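Local coordinates for protein ribosomal silencing factor RsfS (Chromobacterium violaceum, PDB 2ID1) that probably silences ribosomes by binding protein uL14 of the large subunit, which blocks joining of the two subunits and so represses translation, at residues F34-N45 against D84-R95; L9-G19 against Q47-K58. All blocks are in the same frame, centred on the assembly; numbering follows the deposited sequence.

Contact 1: residues F34-N45 against D84-R95; sequences FQRMIVATGDSN and DVVVHVMLPAVR
Strands 36-41 and 85-90 form the parallel central pair of the mixed four-stranded sheet in this RsfS-family domain, their short axes 15° apart. Six parallel bridges run from Arg36 with Val85 to Thr41 with Met90. Val86 N donates to Arg36 O and Ile38 N to Val86 O; His88 N, Ala40 N and Met90 N continue the series with Ile38 O, His88 O and Ala40 O. At the start, Asp84 O takes two donors, Gln35 N at 2.7 Å and Arg36 N at 3.2 Å; at the far end Gly42 N donates to Met90 O.

On the face of Met37, Val39 and Thr41, Val86 CG1 lies over the centre of the Phe34 ring, 3.9 Å from its centroid and 11° off the ring normal, a CH-pi contact. Met37, a selenomethionine, is extended through chi1 and chi2 and bends at chi3, which brings CE to His88 CE1; its SE stands obliquely to the His88 ring, 4.6 Å from the centroid. The other face joins Ile38 CD1 to Val87 CG2 at 4.1 Å, beneath helices 3-16 and 45-61.

Beyond the strand, Arg95 stretches back from helix 92-98, its chain extended from CG to NE, and NH2 points to Thr41 OG1 in a hydrogen bond whose shortness makes its geometry doubtful. Asp21 O takes a hydrogen bond from NH1, and NE forms a salt bridge with the carboxylate of Glu101. These two partners probably help to hold the guanidinium in its rotation, and Glu101 probably balances its charge within the buried setting.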
loop_
_atom_site.group_PDB
_atom_site.type_symbol
_atom_site.label_atom_id
_atom_site.label_comp_id
_atom_site.label_asym_id
_atom_site.label_seq_id
_atom_site.Cartn_x
_atom_site.Cartn_y
_atom_site.Cartn_z
ATOM N N PHE A 34 8.294 8.609 -7.393
ATOM C CA PHE A 34 7.698 8.997 -6.115
ATOM C C PHE A 34 8.725 9.067 -4.979
ATOM O O PHE A 34 9.787 8.456 -5.054
ATOM C CB PHE A 34 6.583 8.013 -5.742
ATOM C CG PHE A 34 6.870 6.587 -6.131
ATOM C CD1 PHE A 34 6.334 6.051 -7.298
ATOM C CD2 PHE A 34 7.707 5.795 -5.351
ATOM C CE1 PHE A 34 6.643 4.751 -7.691
ATOM C CE2 PHE A 34 8.026 4.494 -5.731
ATOM C CZ PHE A 34 7.491 3.967 -6.902
ATOM N N GLN A 35 8.400 9.813 -3.928
ATOM C CA GLN A 35 9.304 9.970 -2.796
ATOM C C GLN A 35 9.067 8.964 -1.672
ATOM O O GLN A 35 10.011 8.367 -1.143
ATOM C CB GLN A 35 9.202 11.389 -2.226
ATOM C CG GLN A 35 10.050 12.443 -2.934
ATOM C CD GLN A 35 9.708 12.592 -4.405
ATOM O OE1 GLN A 35 10.222 11.856 -5.260
ATOM N NE2 GLN A 35 8.829 13.543 -4.711
ATOM N N ARG A 36 7.805 8.782 -1.298
ATOM C CA ARG A 36 7.464 7.852 -0.234
ATOM C C ARG A 36 6.508 6.763 -0.712
ATOM O O ARG A 36 5.582 7.025 -1.475
ATOM C CB ARG A 36 6.848 8.617 0.935
ATOM C CG ARG A 36 7.509 8.314 2.263
ATOM C CD ARG A 36 8.311 9.495 2.821
ATOM N NE ARG A 36 9.298 10.053 1.893
ATOM C CZ ARG A 36 10.226 10.944 2.245
ATOM N NH1 ARG A 36 10.294 11.366 3.505
ATOM N NH2 ARG A 36 11.071 11.435 1.342
HETATM N N MSE A 37 6.755 5.538 -0.265
HETATM C CA MSE A 37 5.932 4.387 -0.620
HETATM C C MSE A 37 5.438 3.720 0.649
HETATM O O MSE A 37 6.135 3.700 1.656
HETATM C CB MSE A 37 6.735 3.365 -1.411
HETATM C CG MSE A 37 5.982 2.064 -1.597
HETATM SE SE MSE A 37 6.843 0.800 -2.768
HETATM C CE MSE A 37 6.332 1.572 -4.493
ATOM N N ILE A 38 4.246 3.151 0.593
ATOM C CA ILE A 38 3.677 2.491 1.758
ATOM C C ILE A 38 3.126 1.129 1.361
ATOM O O ILE A 38 2.470 0.996 0.333
ATOM C CB ILE A 38 2.540 3.328 2.358
ATOM C CG1 ILE A 38 3.054 4.724 2.695
ATOM C CG2 ILE A 38 1.983 2.641 3.588
ATOM C CD1 ILE A 38 1.984 5.657 3.167
ATOM N N VAL A 39 3.390 0.119 2.178
ATOM C CA VAL A 39 2.905 -1.218 1.885
ATOM C C VAL A 39 2.197 -1.775 3.111
ATOM O O VAL A 39 2.836 -2.010 4.135
ATOM C CB VAL A 39 4.061 -2.170 1.536
ATOM C CG1 VAL A 39 3.528 -3.577 1.331
ATOM C CG2 VAL A 39 4.800 -1.676 0.304
ATOM N N ALA A 40 0.885 -1.976 3.027
ATOM C CA ALA A 40 0.149 -2.528 4.160
ATOM C C ALA A 40 -0.509 -3.828 3.734
ATOM O O ALA A 40 -0.759 -4.051 2.549
ATOM C CB ALA A 40 -0.892 -1.529 4.663
ATOM N N THR A 41 -0.790 -4.684 4.709
ATOM C CA THR A 41 -1.400 -5.988 4.442
ATOM C C THR A 41 -2.872 -6.112 4.821
ATOM O O THR A 41 -3.295 -5.622 5.860
ATOM C CB THR A 41 -0.644 -7.094 5.192
ATOM O OG1 THR A 41 0.736 -7.077 4.805
ATOM C CG2 THR A 41 -1.232 -8.461 4.873
ATOM N N GLY A 42 -3.640 -6.779 3.972
ATOM C CA GLY A 42 -5.044 -6.992 4.262
ATOM C C GLY A 42 -5.298 -8.488 4.302
ATOM O O GLY A 42 -4.915 -9.193 3.363
ATOM N N ASP A 43 -5.930 -8.982 5.364
ATOM C CA ASP A 43 -6.187 -10.415 5.483
ATOM C C ASP A 43 -7.213 -11.003 4.508
ATOM O O ASP A 43 -7.341 -12.216 4.412
ATOM C CB ASP A 43 -6.598 -10.761 6.917
ATOM C CG ASP A 43 -5.524 -10.409 7.940
ATOM O OD1 ASP A 43 -4.343 -10.778 7.729
ATOM O OD2 ASP A 43 -5.867 -9.770 8.966
ATOM N N SER A 44 -7.929 -10.168 3.772
ATOM C CA SER A 44 -8.921 -10.687 2.842
ATOM C C SER A 44 -9.258 -9.630 1.822
ATOM O O SER A 44 -9.165 -8.449 2.119
ATOM C CB SER A 44 -10.175 -11.072 3.603
ATOM O OG SER A 44 -10.462 -10.086 4.578
ATOM N N ASN A 45 -9.661 -10.041 0.628
ATOM C CA ASN A 45 -9.994 -9.078 -0.413
ATOM C C ASN A 45 -10.873 -7.988 0.136
ATOM O O ASN A 45 -10.731 -6.824 -0.222
ATOM C CB ASN A 45 -10.737 -9.756 -1.534
ATOM C CG ASN A 45 -10.158 -11.079 -1.856
ATOM O OD1 ASN A 45 -10.171 -11.990 -1.019
ATOM N ND2 ASN A 45 -9.622 -11.211 -3.065
ATOM N N ASP A 84 3.462 11.813 -5.596
ATOM C CA ASP A 84 4.795 11.649 -5.032
ATOM C C ASP A 84 4.775 10.583 -3.965
ATOM O O ASP A 84 5.821 10.194 -3.446
ATOM C CB ASP A 84 5.291 12.961 -4.442
ATOM C CG ASP A 84 4.926 14.150 -5.307
ATOM O OD1 ASP A 84 3.800 14.682 -5.130
ATOM O OD2 ASP A 84 5.746 14.536 -6.178
ATOM N N VAL A 85 3.577 10.127 -3.624
ATOM C CA VAL A 85 3.412 9.071 -2.642
ATOM C C VAL A 85 2.428 8.066 -3.193
ATOM O O VAL A 85 1.412 8.431 -3.781
ATOM C CB VAL A 85 2.876 9.599 -1.296
ATOM C CG1 VAL A 85 2.287 8.454 -0.490
ATOM C CG2 VAL A 85 3.998 10.235 -0.508
ATOM N N VAL A 86 2.731 6.792 -2.998
ATOM C CA VAL A 86 1.860 5.740 -3.486
ATOM C C VAL A 86 1.703 4.660 -2.428
ATOM O O VAL A 86 2.669 4.316 -1.754
ATOM C CB VAL A 86 2.423 5.135 -4.782
ATOM C CG1 VAL A 86 3.828 4.627 -4.548
ATOM C CG2 VAL A 86 1.514 4.024 -5.264
ATOM N N VAL A 87 0.483 4.141 -2.287
ATOM C CA VAL A 87 0.175 3.099 -1.297
ATOM C C VAL A 87 -0.109 1.752 -1.940
ATOM O O VAL A 87 -0.851 1.669 -2.919
ATOM C CB VAL A 87 -1.071 3.448 -0.441
ATOM C CG1 VAL A 87 -1.365 2.316 0.525
ATOM C CG2 VAL A 87 -0.847 4.737 0.320
ATOM N N HIS A 88 0.490 0.711 -1.368
ATOM C CA HIS A 88 0.304 -0.662 -1.813
ATOM C C HIS A 88 -0.410 -1.453 -0.727
ATOM O O HIS A 88 0.096 -1.586 0.390
ATOM C CB HIS A 88 1.630 -1.351 -2.087
ATOM C CG HIS A 88 2.239 -0.995 -3.400
ATOM N ND1 HIS A 88 2.949 0.164 -3.601
ATOM C CD2 HIS A 88 2.245 -1.652 -4.584
ATOM C CE1 HIS A 88 3.371 0.208 -4.853
ATOM N NE2 HIS A 88 2.956 -0.883 -5.470
ATOM N N VAL A 89 -1.592 -1.970 -1.057
ATOM C CA VAL A 89 -2.369 -2.784 -0.133
ATOM C C VAL A 89 -2.433 -4.146 -0.799
ATOM O O VAL A 89 -2.911 -4.260 -1.927
ATOM C CB VAL A 89 -3.772 -2.231 0.041
ATOM C CG1 VAL A 89 -4.516 -3.035 1.075
ATOM C CG2 VAL A 89 -3.699 -0.779 0.443
HETATM N N MSE A 90 -1.931 -5.175 -0.122
HETATM C CA MSE A 90 -1.932 -6.502 -0.718
HETATM C C MSE A 90 -2.102 -7.656 0.269
HETATM O O MSE A 90 -1.843 -7.512 1.462
HETATM C CB MSE A 90 -0.657 -6.670 -1.533
HETATM C CG MSE A 90 0.591 -6.107 -0.863
HETATM SE SE MSE A 90 2.179 -6.057 -2.041
HETATM C CE MSE A 90 2.827 -4.284 -1.575
ATOM N N LEU A 91 -2.581 -8.794 -0.226
ATOM C CA LEU A 91 -2.770 -9.977 0.614
ATOM C C LEU A 91 -1.423 -10.502 1.078
ATOM O O LEU A 91 -0.436 -10.438 0.344
ATOM C CB LEU A 91 -3.455 -11.068 -0.172
ATOM C CG LEU A 91 -4.935 -10.867 -0.438
ATOM C CD1 LEU A 91 -5.343 -11.698 -1.632
ATOM C CD2 LEU A 91 -5.718 -11.252 0.793
ATOM N N PRO A 92 -1.374 -11.082 2.284
ATOM C CA PRO A 92 -0.133 -11.622 2.854
ATOM C C PRO A 92 0.672 -12.498 1.886
ATOM O O PRO A 92 1.883 -12.291 1.706
ATOM C CB PRO A 92 -0.623 -12.395 4.078
ATOM C CG PRO A 92 -2.009 -12.813 3.678
ATOM C CD PRO A 92 -2.543 -11.570 3.034
ATOM N N ALA A 93 -0.002 -13.473 1.266
ATOM C CA ALA A 93 0.637 -14.377 0.297
ATOM C C ALA A 93 1.139 -13.599 -0.920
ATOM O O ALA A 93 2.155 -13.954 -1.515
ATOM C CB ALA A 93 -0.346 -15.459 -0.147
ATOM N N VAL A 94 0.419 -12.542 -1.286
ATOM C CA VAL A 94 0.815 -11.731 -2.419
ATOM C C VAL A 94 2.023 -10.884 -2.061
ATOM O O VAL A 94 3.020 -10.875 -2.788
ATOM C CB VAL A 94 -0.323 -10.821 -2.888
ATOM C CG1 VAL A 94 0.139 -9.971 -4.070
ATOM C CG2 VAL A 94 -1.512 -11.671 -3.290
ATOM N N ARG A 95 1.953 -10.174 -0.940
ATOM C CA ARG A 95 3.080 -9.341 -0.522
ATOM C C ARG A 95 4.359 -10.182 -0.504
ATOM O O ARG A 95 5.345 -9.834 -1.151
ATOM C CB ARG A 95 2.801 -8.755 0.854
ATOM C CG ARG A 95 3.807 -7.744 1.338
ATOM C CD ARG A 95 3.241 -7.074 2.575
ATOM N NE ARG A 95 4.100 -6.054 3.152
ATOM C CZ ARG A 95 3.722 -5.248 4.139
ATOM N NH1 ARG A 95 4.558 -4.347 4.630
ATOM N NH2 ARG A 95 2.504 -5.329 4.641
#

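Contact 2: residues L9-G19 against Q47-K58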
loop_
_atom_site.group_PDB
_atom_site.type_symbol
_atom_site.label_atom_id
_atom_site.label_comp_id
_atom_site.label_asym_id
_atom_site.label_seq_id
_atom_site.Cartn_x
_atom_site.Cartn_y
_atom_site.Cartn_z
ATOM N N LEU A 9 -1.140 10.711 6.453
ATOM C CA LEU A 9 -2.572 10.721 6.199
ATOM C C LEU A 9 -2.991 9.375 5.591
ATOM O O LEU A 9 -4.041 8.821 5.931
ATOM C CB LEU A 9 -2.890 11.865 5.233
ATOM C CG LEU A 9 -4.281 12.502 5.278
ATOM C CD1 LEU A 9 -5.334 11.484 4.866
ATOM C CD2 LEU A 9 -4.550 13.020 6.688
ATOM N N ALA A 10 -2.152 8.863 4.692
ATOM C CA ALA A 10 -2.382 7.589 4.020
ATOM C C ALA A 10 -2.193 6.443 5.000
ATOM O O ALA A 10 -2.888 5.434 4.919
ATOM C CB ALA A 10 -1.422 7.435 2.852
ATOM N N ILE A 11 -1.251 6.602 5.923
ATOM C CA ILE A 11 -0.971 5.575 6.914
ATOM C C ILE A 11 -2.103 5.504 7.916
ATOM O O ILE A 11 -2.650 4.433 8.177
ATOM C CB ILE A 11 0.360 5.854 7.641
ATOM C CG1 ILE A 11 1.521 5.679 6.655
ATOM C CG2 ILE A 11 0.522 4.936 8.838
ATOM C CD1 ILE A 11 2.884 5.823 7.276
ATOM N N GLU A 12 -2.467 6.649 8.474
ATOM C CA GLU A 12 -3.554 6.705 9.444
ATOM C C GLU A 12 -4.785 6.045 8.828
ATOM O O GLU A 12 -5.484 5.270 9.490
ATOM C CB GLU A 12 -3.857 8.168 9.807
ATOM C CG GLU A 12 -4.950 8.355 10.870
ATOM C CD GLU A 12 -5.224 9.825 11.205
ATOM O OE1 GLU A 12 -5.701 10.560 10.307
ATOM O OE2 GLU A 12 -4.961 10.237 12.364
ATOM N N ALA A 13 -5.033 6.350 7.552
ATOM C CA ALA A 13 -6.172 5.798 6.812
ATOM C C ALA A 13 -6.125 4.273 6.770
ATOM O O ALA A 13 -7.147 3.607 6.892
ATOM C CB ALA A 13 -6.185 6.353 5.397
ATOM N N LEU A 14 -4.930 3.729 6.583
ATOM C CA LEU A 14 -4.754 2.294 6.554
ATOM C C LEU A 14 -5.011 1.745 7.956
ATOM O O LEU A 14 -5.432 0.602 8.115
ATOM C CB LEU A 14 -3.335 1.960 6.101
ATOM C CG LEU A 14 -3.011 2.295 4.642
ATOM C CD1 LEU A 14 -1.531 2.505 4.462
ATOM C CD2 LEU A 14 -3.509 1.176 3.742
ATOM N N GLU A 15 -4.760 2.565 8.975
ATOM C CA GLU A 15 -4.981 2.140 10.354
ATOM C C GLU A 15 -6.462 2.186 10.744
ATOM O O GLU A 15 -6.886 1.503 11.667
ATOM C CB GLU A 15 -4.183 3.012 11.330
ATOM C CG GLU A 15 -2.674 2.976 11.156
ATOM C CD GLU A 15 -1.936 3.530 12.383
ATOM O OE1 GLU A 15 -0.687 3.692 12.331
ATOM O OE2 GLU A 15 -2.610 3.796 13.405
ATOM N N ASP A 16 -7.247 3.001 10.055
ATOM C CA ASP A 16 -8.662 3.079 10.374
ATOM C C ASP A 16 -9.345 1.747 10.098
ATOM O O ASP A 16 -10.365 1.447 10.708
ATOM C CB ASP A 16 -9.359 4.181 9.569
ATOM C CG ASP A 16 -8.700 5.545 9.737
ATOM O OD1 ASP A 16 -8.259 5.874 10.869
ATOM O OD2 ASP A 16 -8.646 6.295 8.728
ATOM N N ILE A 17 -8.803 0.958 9.171
ATOM C CA ILE A 17 -9.382 -0.349 8.857
ATOM C C ILE A 17 -8.405 -1.452 9.278
ATOM O O ILE A 17 -8.200 -2.414 8.560
ATOM C CB ILE A 17 -9.706 -0.511 7.333
ATOM C CG1 ILE A 17 -10.257 0.797 6.747
ATOM C CG2 ILE A 17 -10.737 -1.622 7.136
ATOM C CD1 ILE A 17 -11.541 1.301 7.389
ATOM N N LYS A 18 -7.810 -1.300 10.452
ATOM C CA LYS A 18 -6.869 -2.277 10.993
ATOM C C LYS A 18 -5.946 -2.931 9.960
ATOM O O LYS A 18 -6.024 -4.140 9.710
ATOM C CB LYS A 18 -7.626 -3.360 11.768
ATOM C CG LYS A 18 -8.526 -2.809 12.871
ATOM C CD LYS A 18 -7.743 -1.956 13.838
ATOM C CE LYS A 18 -8.628 -1.315 14.879
ATOM N NZ LYS A 18 -7.824 -0.286 15.627
ATOM N N GLY A 19 -5.070 -2.121 9.367
ATOM C CA GLY A 19 -4.131 -2.629 8.380
ATOM C C GLY A 19 -2.972 -3.322 9.074
ATOM O O GLY A 19 -2.465 -2.843 10.090
ATOM N N GLN A 47 -10.982 -6.833 3.195
ATOM C CA GLN A 47 -10.179 -5.888 3.955
ATOM C C GLN A 47 -9.224 -5.122 3.056
ATOM O O GLN A 47 -8.990 -3.938 3.246
ATOM C CB GLN A 47 -9.362 -6.599 5.033
ATOM C CG GLN A 47 -9.033 -5.683 6.210
ATOM C CD GLN A 47 -7.761 -6.064 6.933
ATOM O OE1 GLN A 47 -7.436 -7.245 7.065
ATOM N NE2 GLN A 47 -7.043 -5.064 7.423
ATOM N N VAL A 48 -8.657 -5.808 2.083
ATOM C CA VAL A 48 -7.740 -5.163 1.190
ATOM C C VAL A 48 -8.405 -4.028 0.445
ATOM O O VAL A 48 -7.858 -2.935 0.354
ATOM C CB VAL A 48 -7.211 -6.144 0.182
ATOM C CG1 VAL A 48 -6.297 -5.432 -0.802
ATOM C CG2 VAL A 48 -6.466 -7.240 0.912
ATOM N N LYS A 49 -9.582 -4.302 -0.103
ATOM C CA LYS A 49 -10.330 -3.312 -0.846
ATOM C C LYS A 49 -10.805 -2.186 0.057
ATOM O O LYS A 49 -10.924 -1.044 -0.385
ATOM C CB LYS A 49 -11.509 -3.980 -1.544
ATOM C CG LYS A 49 -11.089 -4.822 -2.745
ATOM C CD LYS A 49 -12.110 -5.916 -3.102
ATOM C CE LYS A 49 -13.390 -5.358 -3.704
ATOM N NZ LYS A 49 -14.340 -6.483 -3.915
ATOM N N ALA A 50 -11.070 -2.502 1.322
ATOM C CA ALA A 50 -11.512 -1.497 2.288
ATOM C C ALA A 50 -10.339 -0.584 2.636
ATOM O O ALA A 50 -10.495 0.625 2.763
ATOM C CB ALA A 50 -12.043 -2.175 3.548
ATOM N N LEU A 51 -9.164 -1.179 2.798
ATOM C CA LEU A 51 -7.965 -0.418 3.104
ATOM C C LEU A 51 -7.691 0.495 1.901
ATOM O O LEU A 51 -7.398 1.680 2.068
ATOM C CB LEU A 51 -6.776 -1.364 3.351
ATOM C CG LEU A 51 -6.789 -2.246 4.614
ATOM C CD1 LEU A 51 -5.821 -3.398 4.446
ATOM C CD2 LEU A 51 -6.440 -1.414 5.845
ATOM N N ALA A 52 -7.806 -0.059 0.693
ATOM C CA ALA A 52 -7.594 0.706 -0.525
ATOM C C ALA A 52 -8.614 1.840 -0.591
ATOM O O ALA A 52 -8.264 2.969 -0.912
ATOM C CB ALA A 52 -7.734 -0.181 -1.733
ATOM N N ASN A 53 -9.874 1.553 -0.282
ATOM C CA ASN A 53 -10.884 2.593 -0.333
ATOM C C ASN A 53 -10.632 3.652 0.707
ATOM O O ASN A 53 -10.699 4.845 0.418
ATOM C CB ASN A 53 -12.290 2.027 -0.130
ATOM C CG ASN A 53 -12.860 1.373 -1.396
ATOM O OD1 ASN A 53 -12.621 1.838 -2.522
ATOM N ND2 ASN A 53 -13.636 0.305 -1.211
ATOM N N SER A 54 -10.344 3.227 1.929
ATOM C CA SER A 54 -10.081 4.178 3.008
ATOM C C SER A 54 -8.962 5.151 2.615
ATOM O O SER A 54 -9.058 6.349 2.863
ATOM C CB SER A 54 -9.704 3.432 4.286
ATOM O OG SER A 54 -9.617 4.329 5.372
ATOM N N VAL A 55 -7.903 4.639 2.002
ATOM C CA VAL A 55 -6.820 5.509 1.595
ATOM C C VAL A 55 -7.279 6.548 0.588
ATOM O O VAL A 55 -6.854 7.699 0.646
ATOM C CB VAL A 55 -5.665 4.734 0.968
ATOM C CG1 VAL A 55 -4.681 5.698 0.314
ATOM C CG2 VAL A 55 -4.971 3.912 2.027
ATOM N N GLN A 56 -8.134 6.165 -0.349
ATOM C CA GLN A 56 -8.579 7.138 -1.333
ATOM C C GLN A 56 -9.532 8.148 -0.720
ATOM O O GLN A 56 -9.364 9.350 -0.898
ATOM C CB GLN A 56 -9.258 6.451 -2.515
ATOM C CG GLN A 56 -8.333 5.689 -3.427
ATOM C CD GLN A 56 -9.097 5.000 -4.542
ATOM O OE1 GLN A 56 -9.761 5.652 -5.355
ATOM N NE2 GLN A 56 -9.020 3.674 -4.580
ATOM N N VAL A 57 -10.526 7.672 0.018
ATOM C CA VAL A 57 -11.487 8.590 0.615
ATOM C C VAL A 57 -10.862 9.588 1.583
ATOM O O VAL A 57 -11.343 10.714 1.714
ATOM C CB VAL A 57 -12.593 7.837 1.347
ATOM C CG1 VAL A 57 -13.612 8.824 1.889
ATOM C CG2 VAL A 57 -13.252 6.867 0.399
ATOM N N LYS A 58 -9.792 9.167 2.247
ATOM C CA LYS A 58 -9.087 10.005 3.211
ATOM C C LYS A 58 -8.253 11.086 2.526
ATOM O O LYS A 58 -8.269 12.247 2.940
ATOM C CB LYS A 58 -8.183 9.137 4.092
ATOM C CG LYS A 58 -8.612 9.050 5.548
ATOM C CD LYS A 58 -8.308 10.333 6.295
ATOM C CE LYS A 58 -9.012 10.357 7.641
ATOM N NZ LYS A 58 -8.628 9.197 8.491
#
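Ala13 brings its methyl against Lys58 CG at 3.6 Å where two helices pack on one face of the sheet, Leu14 resting on Ala40 and Val55 on Val80. The axes of segments 9-16 and 47-58 come within 8.1 Å, at 139°. Lys58 is the knob, seated among Leu9, Glu12, Ala13 and Asp16. Its chain bends at chi2 and again at chi4, which lays the methylenes along Ala13 CB and Leu9 CD1 while NZ turns to the acids. There NZ meets Asp16 OD2 at 2.9 Å, on the syn side and 21° out of the carboxylate plane; Glu12 OE1 adds a long salt bridge at 3.7 Å.

Nearer the sheet the contact is apolar. Leu14 CD2 touches Val55 CG2 at 3.5 Å, and Leu14 and Leu51 cross at about a right angle, with Leu51 CD2 against Leu14 O. Ile17 spreads its branches over the second helix, CG1 on Ser54 CB and CG2 on Ala50 CB.

Two polar side chains reach backbone carbonyls near the end of the first helix. Ser54 OG, trans to its own N at chi1 -172°, donates to Ala13 O at 3.0 Å from above the carbonyl plane. Gln47, extended beyond CG, donates NE2 to Ile17 O at 3.1 Å, nearly along the C=O axis, while its OE1 accepts from Asp43 N. The interface therefore pairs a leucine-valine inner side with a charged outer one, where two carboxylates probably favour a protonated Lys58, and Gln47 ties the chain leaving the helix to the start of the next.

In the fold
Contact 2 is the helical layer lying on one face of the parallel strand pair of contact 1, with their centres about 10 Å apart. Ile38, Ala40, Val87 and Val89 face the helices: Ile38 CD1 lies 3.5 Å from Ile11 CG1, and Val89 CG1 approaches Leu51 CB at 3.6 Å. The segments alternate along the chain, since 9-19 precedes strand 36-41, which leads through a short turn into helix 45-61, and strand 85-90 follows after strand 77-82. At that turn Gly42 O meets Val48 CG2 at 3.5 Å. The centre of contact 1 sits about 2 Å from the chain centre and that of contact 2 about 9 Å, consistent with a sheet core covered by a helix pair.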